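PDB 3K96: glycerol-3-phosphate dehydrogenase [NAD(P)+] from Coxiella burnetii, which probably catalyses the NAD(P)H-dependent reduction of dihydroxyacetone phosphate to sn-glycerol 3-phosphate, the key precursor for phospholipid synthesis. Local coordinates for residues A111-I116 with L136-R141; W40-A45 with G72-Y77; N310-H315 with I334-L339. One frame throughout, in Å; residues are numbered along the deposited sequence. Where two conformers were deposited one is given.

Interaction 1. Residues A111-I116 with L136-R141; sequences AFHEVI and LAKGSR
His113 and Lys138 meet where a helix of the Rossmann-type nucleotide-binding domain faces a tight turn. Helix 109-119 is the crossover between the parallel strands 102-105 and 128-131, and residues 136-141 belong to the loop that follows the second of these strands. The turn has the geometry of a G1 beta bulge: two residues, Ser140 and Arg141, are set against the single Ala137, and Ala137 and Arg141 exchange two backbone hydrogen bonds. The closest side-chain approach is between the beta carbons, His113 CB to Lys138 CB at 4.1 Å. From there the two chains cross at a slant. Lys138 runs extended as far as CE and lays CD over one face of the imidazole, 4.1 Å above its plane and displaced toward the rim; only at chi4 (56°) does the chain bend, carrying NZ away from the helix. The guanidinium of Arg141 comes to the ring differently, with NH1 at the edge and near the imidazole plane. Salt bridges to Glu145 and Glu150 hold that guanidinium from helix 143-151. Since His113 was modelled in two conformers, this ring packing is less certain than the backbone around it. One residue earlier, Phe112 offers CB to Ala137 CB at 4.5 Å, while its side chain also packs on Ile105 of the central sheet and on Leu143 and Val147 of helix 143-151. What ties the two backbones together is a single water, accepting from His113 N at 3.0 Å and from Lys138 N at 3.1 Å.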
ATOM      1  N   ALA A 111      -3.262 -25.552 -10.800  1.00 29.47           N
ATOM      2  CA  ALA A 111      -3.276 -26.987 -10.472  1.00 28.31           C
ATOM      3  C   ALA A 111      -4.396 -27.362  -9.485  1.00 28.48           C
ATOM      4  O   ALA A 111      -4.591 -28.537  -9.164  1.00 28.67           O
ATOM      5  CB  ALA A 111      -1.931 -27.403  -9.902  1.00 28.68           C
ATOM      6  N   PHE A 112      -5.151 -26.376  -9.022  1.00 28.58           N
ATOM      7  CA  PHE A 112      -6.189 -26.615  -8.019  1.00 28.15           C
ATOM      8  C   PHE A 112      -7.224 -27.611  -8.514  1.00 29.41           C
ATOM      9  O   PHE A 112      -7.530 -28.607  -7.819  1.00 28.95           O
ATOM     10  CB  PHE A 112      -6.843 -25.278  -7.633  1.00 28.66           C
ATOM     11  CG  PHE A 112      -7.624 -25.326  -6.352  1.00 29.19           C
ATOM     12  CD1 PHE A 112      -6.988 -25.124  -5.139  1.00 27.14           C
ATOM     13  CD2 PHE A 112      -8.997 -25.549  -6.364  1.00 27.10           C
ATOM     14  CE1 PHE A 112      -7.687 -25.141  -3.950  1.00 28.22           C
ATOM     15  CE2 PHE A 112      -9.705 -25.577  -5.181  1.00 29.65           C
ATOM     16  CZ  PHE A 112      -9.048 -25.367  -3.963  1.00 26.40           C
ATOM     17  N   HIS A 113      -7.775 -27.355  -9.696  0.60 29.65           N
ATOM     18  CA  HIS A 113      -8.756 -28.268 -10.279  0.60 30.11           C
ATOM     19  C   HIS A 113      -8.258 -29.723 -10.267  0.60 29.81           C
ATOM     20  O   HIS A 113      -8.952 -30.625  -9.797  0.60 28.58           O
ATOM     21  CB  HIS A 113      -9.079 -27.860 -11.709  0.60 30.73           C
ATOM     22  CG  HIS A 113      -9.979 -28.819 -12.421  0.60 31.22           C
ATOM     23  ND1 HIS A 113      -9.500 -29.817 -13.241  0.60 34.94           N
ATOM     24  CD2 HIS A 113     -11.327 -28.938 -12.429  0.60 34.43           C
ATOM     25  CE1 HIS A 113     -10.518 -30.507 -13.732  0.60 34.09           C
ATOM     26  NE2 HIS A 113     -11.636 -29.997 -13.249  0.60 34.48           N
ATOM     27  N   GLU A 114      -7.052 -29.934 -10.790  0.60 30.12           N
ATOM     28  CA  GLU A 114      -6.465 -31.271 -10.856  0.60 30.02           C
ATOM     29  C   GLU A 114      -6.421 -31.972  -9.500  0.60 29.63           C
ATOM     30  O   GLU A 114      -6.769 -33.152  -9.383  0.60 29.08           O
ATOM     31  CB  GLU A 114      -5.048 -31.227 -11.449  0.60 30.91           C
ATOM     32  CG  GLU A 114      -4.956 -31.024 -12.983  0.60 32.23           C
ATOM     33  CD  GLU A 114      -5.237 -29.603 -13.462  0.60 36.74           C
ATOM     34  OE1 GLU A 114      -5.292 -28.648 -12.641  0.60 37.26           O
ATOM     35  OE2 GLU A 114      -5.378 -29.445 -14.691  0.60 40.09           O
ATOM     36  N   VAL A 115      -5.990 -31.242  -8.479  1.00 29.80           N
ATOM     37  CA  VAL A 115      -5.872 -31.780  -7.136  1.00 30.39           C
ATOM     38  C   VAL A 115      -7.269 -32.124  -6.581  1.00 30.39           C
ATOM     39  O   VAL A 115      -7.467 -33.200  -6.025  1.00 28.54           O
ATOM     40  CB  VAL A 115      -5.164 -30.814  -6.180  1.00 31.64           C
ATOM     41  CG1 VAL A 115      -5.095 -31.427  -4.793  1.00 30.64           C
ATOM     42  CG2 VAL A 115      -3.772 -30.503  -6.701  1.00 32.58           C
ATOM     43  N   ILE A 116      -8.231 -31.215  -6.735  1.00 29.03           N
ATOM     44  CA  ILE A 116      -9.588 -31.475  -6.259  1.00 29.29           C
ATOM     45  C   ILE A 116     -10.157 -32.734  -6.942  1.00 30.57           C
ATOM     46  O   ILE A 116     -10.734 -33.583  -6.292  1.00 29.82           O
ATOM     47  CB  ILE A 116     -10.501 -30.269  -6.498  1.00 29.90           C
ATOM     48  CG1 ILE A 116     -10.128 -29.114  -5.533  1.00 28.85           C
ATOM     49  CG2 ILE A 116     -11.970 -30.633  -6.294  1.00 27.98           C
ATOM     50  CD1 ILE A 116     -10.197 -29.475  -4.026  1.00 29.60           C
ATOM     51  N   LEU A 136      -8.301 -17.818  -9.423  1.00 29.79           N
ATOM     52  CA  LEU A 136      -9.427 -18.597  -9.882  1.00 30.06           C
ATOM     53  C   LEU A 136      -8.940 -19.917 -10.473  1.00 30.03           C
ATOM     54  O   LEU A 136      -7.822 -20.002 -10.975  1.00 30.99           O
ATOM     55  CB  LEU A 136     -10.199 -17.814 -10.932  1.00 29.08           C
ATOM     56  CG  LEU A 136     -10.833 -16.523 -10.449  1.00 30.48           C
ATOM     57  CD1 LEU A 136     -11.475 -15.767 -11.645  1.00 27.83           C
ATOM     58  CD2 LEU A 136     -11.875 -16.827  -9.348  1.00 29.97           C
ATOM     59  N   ALA A 137      -9.762 -20.950 -10.404  1.00 29.00           N
ATOM     60  CA  ALA A 137      -9.391 -22.241 -10.977  1.00 30.09           C
ATOM     61  C   ALA A 137      -9.852 -22.317 -12.424  1.00 30.43           C
ATOM     62  O   ALA A 137     -10.540 -21.427 -12.926  1.00 31.13           O
ATOM     63  CB  ALA A 137     -10.015 -23.418 -10.163  1.00 30.04           C
ATOM     64  N   LYS A 138      -9.467 -23.397 -13.083  1.00 31.85           N
ATOM     65  CA  LYS A 138      -9.845 -23.676 -14.468  1.00 33.74           C
ATOM     66  C   LYS A 138     -11.325 -23.364 -14.701  1.00 33.56           C
ATOM     67  O   LYS A 138     -12.182 -23.805 -13.943  1.00 32.51           O
ATOM     68  CB  LYS A 138      -9.561 -25.149 -14.762  1.00 34.91           C
ATOM     69  CG  LYS A 138      -9.862 -25.622 -16.195  1.00 41.52           C
ATOM     70  CD  LYS A 138      -9.424 -27.097 -16.377  1.00 47.85           C
ATOM     71  CE  LYS A 138      -9.718 -27.608 -17.787  1.00 52.87           C
ATOM     72  NZ  LYS A 138      -9.082 -26.750 -18.833  1.00 53.82           N
ATOM     73  N   GLY A 139     -11.616 -22.587 -15.745  1.00 33.35           N
ATOM     74  CA  GLY A 139     -12.988 -22.190 -16.047  1.00 33.34           C
ATOM     75  C   GLY A 139     -13.416 -20.919 -15.314  1.00 33.53           C
ATOM     76  O   GLY A 139     -14.612 -20.598 -15.236  1.00 32.34           O
ATOM     77  N   SER A 140     -12.438 -20.175 -14.806  1.00 32.56           N
ATOM     78  CA  SER A 140     -12.719 -18.974 -14.048  1.00 32.55           C
ATOM     79  C   SER A 140     -13.592 -19.291 -12.840  1.00 31.48           C
ATOM     80  O   SER A 140     -14.509 -18.540 -12.524  1.00 31.91           O
ATOM     81  CB  SER A 140     -13.406 -17.929 -14.932  1.00 33.19           C
ATOM     82  OG  SER A 140     -12.574 -17.622 -16.025  1.00 36.23           O
ATOM     83  N   ARG A 141     -13.283 -20.383 -12.140  1.00 30.01           N
ATOM     84  CA  ARG A 141     -14.083 -20.787 -10.990  1.00 29.59           C
ATOM     85  C   ARG A 141     -13.490 -20.360  -9.655  1.00 28.76           C
ATOM     86  O   ARG A 141     -12.292 -20.462  -9.438  1.00 27.73           O
ATOM     87  CB  ARG A 141     -14.274 -22.319 -10.998  1.00 29.96           C
ATOM     88  CG  ARG A 141     -14.976 -22.822 -12.256  1.00 30.29           C
ATOM     89  CD  ARG A 141     -15.012 -24.355 -12.317  1.00 29.97           C
ATOM     90  NE  ARG A 141     -15.866 -24.958 -11.294  1.00 29.65           N
ATOM     91  CZ  ARG A 141     -15.923 -26.268 -11.056  1.00 29.92           C
ATOM     92  NH1 ARG A 141     -15.181 -27.113 -11.768  1.00 27.85           N
ATOM     93  NH2 ARG A 141     -16.734 -26.744 -10.125  1.00 30.16           N
TER
HETATM   94  O   HOH W   1      -7.275 -25.143 -11.682  1.00 27.68           O

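Interaction 2. Residues W40-A45 with G72-Y77; sequences WGTALA and GVNNRY
Thr42 is turned with chi1 at -56°, which puts OG1 beside its own backbone N and leaves CG2 trans to it; Asn74, with chi1 at -174°, stretches its amide out to meet that hydroxyl. Asn74 ND2 donates to Thr42 OG1 over 2.8 Å, and the oxygen lies almost in the amide plane, although the bond itself is bent to 143°. Beside this polar pair the methyl makes the apolar part of the contact, Thr42 CG2 resting 4.0 Å from Asn74 CB. OG1 has a second partner, the carbonyl of Gly38, to which it donates. The amide is gripped at both ends. ND2 has another acceptor in the carbonyl of Ala37, while OD1 takes a bond from His64 and one from the backbone, Tyr77 N to Asn74 OD1 at 3.2 Å, closing an Asx motif with the N-H well above the carbonyl plane. These bonds fix the rotation of a buried amide and join it to the glycine-rich turn at Ala37 and Gly38, consistent with the GxGxxG motif of Rossmann dinucleotide-binding domains, which Gly41 would complete at the start of the helix. Tyr77 O also bonds to Ser39, predicted, like Trp40, to bind NADPH. The contact thus fastens the start of helix 39-49, just after strand 32-35, to the loop that leaves helix 62-71 on its way to edge strand 87-90.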
ATOM      1  N   TRP A  40       5.259 -21.638   0.108  1.00 29.33           N
ATOM      2  CA  TRP A  40       4.204 -21.304   1.042  1.00 28.75           C
ATOM      3  C   TRP A  40       3.661 -22.548   1.750  1.00 28.00           C
ATOM      4  O   TRP A  40       3.534 -22.551   2.972  1.00 27.10           O
ATOM      5  CB  TRP A  40       3.118 -20.471   0.345  1.00 28.55           C
ATOM      6  CG  TRP A  40       1.999 -19.951   1.239  1.00 25.31           C
ATOM      7  CD1 TRP A  40       0.661 -19.926   0.933  1.00 24.56           C
ATOM      8  CD2 TRP A  40       2.107 -19.416   2.572  1.00 24.39           C
ATOM      9  NE1 TRP A  40      -0.061 -19.406   1.979  1.00 26.10           N
ATOM     10  CE2 TRP A  40       0.800 -19.076   2.995  1.00 25.49           C
ATOM     11  CE3 TRP A  40       3.174 -19.163   3.434  1.00 23.88           C
ATOM     12  CZ2 TRP A  40       0.541 -18.513   4.236  1.00 24.49           C
ATOM     13  CZ3 TRP A  40       2.907 -18.621   4.674  1.00 21.93           C
ATOM     14  CH2 TRP A  40       1.607 -18.304   5.067  1.00 24.89           C
ATOM     15  N   GLY A  41       3.343 -23.593   1.002  1.00 28.45           N
ATOM     16  CA  GLY A  41       2.858 -24.844   1.643  1.00 28.40           C
ATOM     17  C   GLY A  41       3.811 -25.375   2.689  1.00 28.92           C
ATOM     18  O   GLY A  41       3.405 -25.790   3.780  1.00 28.97           O
ATOM     19  N   THR A  42       5.105 -25.323   2.369  1.00 30.36           N
ATOM     20  CA  THR A  42       6.133 -25.817   3.263  1.00 29.79           C
ATOM     21  C   THR A  42       6.277 -24.919   4.496  1.00 30.52           C
ATOM     22  O   THR A  42       6.487 -25.416   5.599  1.00 28.96           O
ATOM     23  CB  THR A  42       7.487 -25.937   2.548  1.00 30.30           C
ATOM     24  OG1 THR A  42       7.355 -26.764   1.385  1.00 29.70           O
ATOM     25  CG2 THR A  42       8.541 -26.536   3.477  1.00 29.78           C
ATOM     26  N   ALA A  43       6.172 -23.601   4.305  1.00 30.62           N
ATOM     27  CA  ALA A  43       6.265 -22.654   5.415  1.00 30.30           C
ATOM     28  C   ALA A  43       5.105 -22.885   6.401  1.00 28.81           C
ATOM     29  O   ALA A  43       5.291 -22.870   7.605  1.00 29.18           O
ATOM     30  CB  ALA A  43       6.255 -21.192   4.893  1.00 30.92           C
ATOM     31  N   LEU A  44       3.908 -23.072   5.877  1.00 28.68           N
ATOM     32  CA  LEU A  44       2.741 -23.367   6.727  1.00 28.67           C
ATOM     33  C   LEU A  44       2.974 -24.688   7.485  1.00 28.50           C
ATOM     34  O   LEU A  44       2.622 -24.821   8.670  1.00 30.28           O
ATOM     35  CB  LEU A  44       1.473 -23.445   5.881  1.00 27.50           C
ATOM     36  CG  LEU A  44       0.872 -22.102   5.472  1.00 31.00           C
ATOM     37  CD1 LEU A  44      -0.077 -22.264   4.287  1.00 29.17           C
ATOM     38  CD2 LEU A  44       0.212 -21.430   6.681  1.00 26.89           C
ATOM     39  N   ALA A  45       3.573 -25.655   6.805  1.00 27.45           N
ATOM     40  CA  ALA A  45       3.856 -26.954   7.424  1.00 29.33           C
ATOM     41  C   ALA A  45       4.824 -26.790   8.580  1.00 30.84           C
ATOM     42  O   ALA A  45       4.707 -27.485   9.601  1.00 30.91           O
ATOM     43  CB  ALA A  45       4.395 -27.957   6.375  1.00 27.45           C
ATOM     44  N   GLY A  72      15.427 -34.135   4.669  1.00 40.51           N
ATOM     45  CA  GLY A  72      14.823 -33.531   5.843  1.00 39.39           C
ATOM     46  C   GLY A  72      14.709 -32.024   5.689  1.00 39.00           C
ATOM     47  O   GLY A  72      14.773 -31.284   6.662  1.00 38.23           O
ATOM     48  N   VAL A  73      14.537 -31.580   4.452  1.00 38.47           N
ATOM     49  CA  VAL A  73      14.393 -30.170   4.160  1.00 38.47           C
ATOM     50  C   VAL A  73      13.806 -30.077   2.761  1.00 38.23           C
ATOM     51  O   VAL A  73      13.789 -31.064   2.018  1.00 37.21           O
ATOM     52  CB  VAL A  73      15.765 -29.425   4.270  1.00 38.70           C
ATOM     53  CG1 VAL A  73      16.754 -29.948   3.223  1.00 37.63           C
ATOM     54  CG2 VAL A  73      15.594 -27.881   4.177  1.00 38.18           C
ATOM     55  N   ASN A  74      13.287 -28.907   2.405  1.00 38.02           N
ATOM     56  CA  ASN A  74      12.747 -28.723   1.076  1.00 37.13           C
ATOM     57  C   ASN A  74      13.710 -27.847   0.341  1.00 37.55           C
ATOM     58  O   ASN A  74      13.543 -26.632   0.322  1.00 36.09           O
ATOM     59  CB  ASN A  74      11.377 -28.067   1.120  1.00 37.83           C
ATOM     60  CG  ASN A  74      10.720 -28.002  -0.239  1.00 36.74           C
ATOM     61  OD1 ASN A  74      11.360 -28.218  -1.283  1.00 35.39           O
ATOM     62  ND2 ASN A  74       9.426 -27.715  -0.238  1.00 34.54           N
ATOM     63  N   ASN A  75      14.729 -28.462  -0.251  1.00 37.07           N
ATOM     64  CA  ASN A  75      15.724 -27.705  -0.979  1.00 37.47           C
ATOM     65  C   ASN A  75      15.219 -27.042  -2.238  1.00 37.30           C
ATOM     66  O   ASN A  75      15.669 -25.961  -2.570  1.00 37.03           O
ATOM     67  CB  ASN A  75      16.973 -28.546  -1.263  1.00 37.66           C
ATOM     68  CG  ASN A  75      17.949 -28.532  -0.104  1.00 39.68           C
ATOM     69  OD1 ASN A  75      18.066 -27.530   0.602  1.00 43.45           O
ATOM     70  ND2 ASN A  75      18.663 -29.630   0.094  1.00 42.26           N
ATOM     71  N   ARG A  76      14.276 -27.646  -2.936  1.00 37.74           N
ATOM     72  CA  ARG A  76      13.782 -26.997  -4.137  1.00 38.63           C
ATOM     73  C   ARG A  76      13.089 -25.694  -3.893  1.00 37.94           C
ATOM     74  O   ARG A  76      13.225 -24.796  -4.700  1.00 38.07           O
ATOM     75  CB  ARG A  76      12.752 -27.837  -4.871  1.00 39.16           C
ATOM     76  CG  ARG A  76      13.280 -29.040  -5.518  1.00 43.56           C
ATOM     77  CD  ARG A  76      12.231 -29.678  -6.391  1.00 45.00           C
ATOM     78  NE  ARG A  76      12.746 -30.943  -6.875  1.00 49.22           N
ATOM     79  CZ  ARG A  76      12.105 -31.741  -7.714  1.00 53.30           C
ATOM     80  NH1 ARG A  76      10.902 -31.413  -8.182  1.00 53.43           N
ATOM     81  NH2 ARG A  76      12.677 -32.871  -8.088  1.00 56.84           N
ATOM     82  N   TYR A  77      12.321 -25.595  -2.805  1.00 37.19           N
ATOM     83  CA  TYR A  77      11.489 -24.407  -2.593  1.00 36.69           C
ATOM     84  C   TYR A  77      11.657 -23.646  -1.285  1.00 35.30           C
ATOM     85  O   TYR A  77      11.203 -22.527  -1.194  1.00 35.89           O
ATOM     86  CB  TYR A  77       9.995 -24.771  -2.809  1.00 37.53           C
ATOM     87  CG  TYR A  77       9.701 -25.309  -4.196  1.00 38.13           C
ATOM     88  CD1 TYR A  77       9.764 -24.485  -5.301  1.00 44.13           C
ATOM     89  CD2 TYR A  77       9.358 -26.637  -4.398  1.00 41.59           C
ATOM     90  CE1 TYR A  77       9.522 -24.971  -6.576  1.00 46.56           C
ATOM     91  CE2 TYR A  77       9.101 -27.133  -5.669  1.00 41.80           C
ATOM     92  CZ  TYR A  77       9.188 -26.295  -6.752  1.00 48.28           C
ATOM     93  OH  TYR A  77       8.941 -26.762  -8.030  1.00 53.21           O
TER

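Interaction 3. Residues N310-H315 with I334-L339; sequences NTDQVH and ILHEDL
His336 reaches across from the last turn of helix 326-336 to Asp312 on helix 307-320, joining two helices of the C-terminal helical domain. Starting at CB, the chi1 of -53° sets CG beside the backbone N, and the ring then extends toward the other helix with Leu335 CB over one of its faces. Of the ring atoms, CD2 passes 3.4 Å from Asp312 OD1 and CE1 lies 3.7 Å from Asp312 OD2. Between them is the tip: His336 NE2 donates to Asp312 OD1 at 2.6 Å, a short bond bent to 147°. It meets the oxygen on the syn side, tilted out of the carboxylate plane, and the ring and carboxylate planes stand 42° apart. The two side chains approach from opposite directions, with the carboxylate at the edge of the imidazole. His332, one turn back on the same helix, packs against both partners.

Deeper in, Thr311 and Leu335 supply the apolar half, with Thr311 CB 4.3 Å from Leu335 CD1. The hydroxyl of Thr311 is occupied within its own helix, bonded to the carbonyl of Gly307. At the exposed end the bond calls for a proton on NE2, and the nearby carboxylate, together with the helix C-terminus that carries His336, would be expected to favour a positively charged imidazole.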
ATOM      1  N   ASN A 310      -3.660 -16.150 -13.688  1.00 30.10           N
ATOM      2  CA  ASN A 310      -4.634 -15.338 -12.965  1.00 30.82           C
ATOM      3  C   ASN A 310      -5.264 -14.291 -13.898  1.00 29.46           C
ATOM      4  O   ASN A 310      -6.458 -14.063 -13.842  1.00 28.33           O
ATOM      5  CB  ASN A 310      -4.026 -14.527 -11.806  1.00 31.40           C
ATOM      6  CG  ASN A 310      -3.494 -15.366 -10.643  1.00 37.13           C
ATOM      7  OD1 ASN A 310      -2.727 -14.834  -9.828  1.00 38.85           O
ATOM      8  ND2 ASN A 310      -3.881 -16.640 -10.544  1.00 34.66           N
ATOM      9  N   THR A 311      -4.435 -13.613 -14.702  1.00 28.61           N
ATOM     10  CA  THR A 311      -4.912 -12.559 -15.590  1.00 28.22           C
ATOM     11  C   THR A 311      -5.939 -13.132 -16.552  1.00 28.73           C
ATOM     12  O   THR A 311      -7.032 -12.581 -16.737  1.00 28.83           O
ATOM     13  CB  THR A 311      -3.759 -11.907 -16.417  1.00 28.29           C
ATOM     14  OG1 THR A 311      -2.777 -11.357 -15.545  1.00 27.18           O
ATOM     15  CG2 THR A 311      -4.273 -10.785 -17.315  1.00 29.73           C
ATOM     16  N   ASP A 312      -5.603 -14.262 -17.142  1.00 28.61           N
ATOM     17  CA  ASP A 312      -6.508 -14.888 -18.108  1.00 28.75           C
ATOM     18  C   ASP A 312      -7.823 -15.308 -17.485  1.00 28.13           C
ATOM     19  O   ASP A 312      -8.878 -15.093 -18.080  1.00 27.40           O
ATOM     20  CB  ASP A 312      -5.820 -16.085 -18.773  1.00 28.87           C
ATOM     21  CG  ASP A 312      -4.655 -15.662 -19.646  1.00 34.71           C
ATOM     22  OD1 ASP A 312      -4.582 -14.441 -19.980  1.00 34.81           O
ATOM     23  OD2 ASP A 312      -3.818 -16.538 -19.994  1.00 33.70           O
ATOM     24  N   GLN A 313      -7.779 -15.870 -16.272  1.00 27.32           N
ATOM     25  CA  GLN A 313      -9.024 -16.346 -15.636  1.00 27.19           C
ATOM     26  C   GLN A 313      -9.918 -15.193 -15.199  1.00 26.64           C
ATOM     27  O   GLN A 313     -11.133 -15.224 -15.412  1.00 26.28           O
ATOM     28  CB  GLN A 313      -8.736 -17.263 -14.440  1.00 26.24           C
ATOM     29  CG  GLN A 313      -7.979 -18.530 -14.786  1.00 27.49           C
ATOM     30  CD  GLN A 313      -8.732 -19.421 -15.746  1.00 34.13           C
ATOM     31  OE1 GLN A 313      -9.932 -19.650 -15.604  1.00 35.23           O
ATOM     32  NE2 GLN A 313      -8.027 -19.934 -16.727  1.00 34.69           N
ATOM     33  N   VAL A 314      -9.314 -14.166 -14.613  1.00 26.24           N
ATOM     34  CA  VAL A 314     -10.067 -13.026 -14.150  1.00 26.89           C
ATOM     35  C   VAL A 314     -10.607 -12.232 -15.323  1.00 27.56           C
ATOM     36  O   VAL A 314     -11.749 -11.768 -15.281  1.00 27.27           O
ATOM     37  CB  VAL A 314      -9.238 -12.138 -13.194  1.00 28.04           C
ATOM     38  CG1 VAL A 314      -9.953 -10.833 -12.905  1.00 26.34           C
ATOM     39  CG2 VAL A 314      -8.959 -12.901 -11.912  1.00 26.64           C
ATOM     40  N   HIS A 315      -9.814 -12.105 -16.377  1.00 29.27           N
ATOM     41  CA  HIS A 315     -10.266 -11.380 -17.581  1.00 30.89           C
ATOM     42  C   HIS A 315     -11.524 -12.059 -18.125  1.00 32.14           C
ATOM     43  O   HIS A 315     -12.505 -11.390 -18.428  1.00 32.46           O
ATOM     44  CB  HIS A 315      -9.185 -11.346 -18.652  1.00 30.52           C
ATOM     45  CG  HIS A 315      -9.576 -10.580 -19.885  1.00 31.23           C
ATOM     46  ND1 HIS A 315      -9.940 -11.196 -21.064  1.00 34.12           N
ATOM     47  CD2 HIS A 315      -9.657  -9.253 -20.117  1.00 33.83           C
ATOM     48  CE1 HIS A 315     -10.226 -10.276 -21.970  1.00 35.14           C
ATOM     49  NE2 HIS A 315     -10.066  -9.087 -21.418  1.00 33.11           N
ATOM     50  N   ILE A 334      -1.316  -6.719 -23.069  1.00 27.95           N
ATOM     51  CA  ILE A 334       0.126  -6.779 -23.142  1.00 27.77           C
ATOM     52  C   ILE A 334       0.563  -8.212 -23.424  1.00 28.11           C
ATOM     53  O   ILE A 334       1.461  -8.462 -24.226  1.00 26.65           O
ATOM     54  CB  ILE A 334       0.749  -6.243 -21.841  1.00 27.62           C
ATOM     55  CG1 ILE A 334       0.571  -4.726 -21.789  1.00 30.16           C
ATOM     56  CG2 ILE A 334       2.229  -6.575 -21.760  1.00 26.96           C
ATOM     57  CD1 ILE A 334       0.969  -4.092 -20.476  1.00 26.85           C
ATOM     58  N   LEU A 335      -0.102  -9.165 -22.784  1.00 29.34           N
ATOM     59  CA  LEU A 335       0.254 -10.576 -22.940  1.00 29.65           C
ATOM     60  C   LEU A 335      -0.207 -11.210 -24.243  1.00 31.20           C
ATOM     61  O   LEU A 335       0.522 -11.996 -24.853  1.00 32.28           O
ATOM     62  CB  LEU A 335      -0.380 -11.403 -21.798  1.00 29.14           C
ATOM     63  CG  LEU A 335       0.032 -11.147 -20.350  1.00 28.13           C
ATOM     64  CD1 LEU A 335      -0.697 -12.094 -19.377  1.00 30.10           C
ATOM     65  CD2 LEU A 335       1.524 -11.312 -20.196  1.00 24.71           C
ATOM     66  N   HIS A 336      -1.420 -10.877 -24.670  1.00 32.03           N
ATOM     67  CA  HIS A 336      -2.011 -11.548 -25.821  1.00 32.29           C
ATOM     68  C   HIS A 336      -2.246 -10.706 -27.073  1.00 32.91           C
ATOM     69  O   HIS A 336      -2.522 -11.264 -28.119  1.00 32.01           O
ATOM     70  CB  HIS A 336      -3.342 -12.194 -25.391  1.00 32.40           C
ATOM     71  CG  HIS A 336      -3.220 -13.084 -24.191  1.00 33.92           C
ATOM     72  ND1 HIS A 336      -2.614 -14.319 -24.241  1.00 38.86           N
ATOM     73  CD2 HIS A 336      -3.641 -12.924 -22.909  1.00 36.60           C
ATOM     74  CE1 HIS A 336      -2.649 -14.877 -23.039  1.00 38.99           C
ATOM     75  NE2 HIS A 336      -3.262 -14.048 -22.212  1.00 34.98           N
ATOM     76  N   GLU A 337      -2.106  -9.387 -26.998  1.00 33.24           N
ATOM     77  CA  GLU A 337      -2.365  -8.544 -28.183  1.00 33.38           C
ATOM     78  C   GLU A 337      -1.157  -7.715 -28.582  1.00 32.79           C
ATOM     79  O   GLU A 337      -1.278  -6.742 -29.319  1.00 31.34           O
ATOM     80  CB  GLU A 337      -3.565  -7.643 -27.937  1.00 33.93           C
ATOM     81  CG  GLU A 337      -4.825  -8.436 -27.611  1.00 38.11           C
ATOM     82  CD  GLU A 337      -6.034  -7.560 -27.406  1.00 43.13           C
ATOM     83  OE1 GLU A 337      -5.990  -6.342 -27.725  1.00 47.88           O
ATOM     84  OE2 GLU A 337      -7.036  -8.096 -26.915  1.00 49.16           O
ATOM     85  N   ASP A 338      -0.002  -8.103 -28.061  1.00 33.13           N
ATOM     86  CA  ASP A 338       1.271  -7.464 -28.371  1.00 34.61           C
ATOM     87  C   ASP A 338       1.302  -5.963 -28.023  1.00 33.66           C
ATOM     88  O   ASP A 338       2.089  -5.224 -28.594  1.00 33.05           O
ATOM     89  CB  ASP A 338       1.578  -7.669 -29.860  1.00 35.53           C
ATOM     90  CG  ASP A 338       3.031  -7.439 -30.201  1.00 39.40           C
ATOM     91  OD1 ASP A 338       3.913  -7.830 -29.399  1.00 41.38           O
ATOM     92  OD2 ASP A 338       3.289  -6.889 -31.307  1.00 49.21           O
ATOM     93  N   LEU A 339       0.457  -5.525 -27.082  1.00 32.03           N
ATOM     94  CA  LEU A 339       0.443  -4.127 -26.674  1.00 31.51           C
ATOM     95  C   LEU A 339       1.777  -3.698 -26.061  1.00 30.97           C
ATOM     96  O   LEU A 339       2.297  -4.351 -25.149  1.00 31.15           O
ATOM     97  CB  LEU A 339      -0.671  -3.875 -25.670  1.00 31.33           C
ATOM     98  CG  LEU A 339      -0.869  -2.428 -25.210  1.00 32.88           C
ATOM     99  CD1 LEU A 339      -1.192  -1.519 -26.402  1.00 32.75           C
ATOM    100  CD2 LEU A 339      -1.971  -2.326 -24.132  1.00 30.27           C
TER

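How the interactions relate
Interaction 2 is the buried one; interactions 1 and 3 are only partly buried and reach the surface. The first two belong to the nucleotide-binding domain but hold different elements, their centres about 22 Å apart: 40-45 with 72-77 is a neutral amide-hydroxyl bond next to the glycine-rich turn, whereas 111-116 with 136-141 relies on packing and a water. Interaction 3 lies in the helical C-terminal domain and is the one whose direct bond involves an ionisable pair. Interactions 1 and 3 touch across the domain boundary, where Ser140 N probably donates to Gln313 OE1 (2.7 Å) and Leu136 packs on helix 307-320. Interaction 2 touches neither.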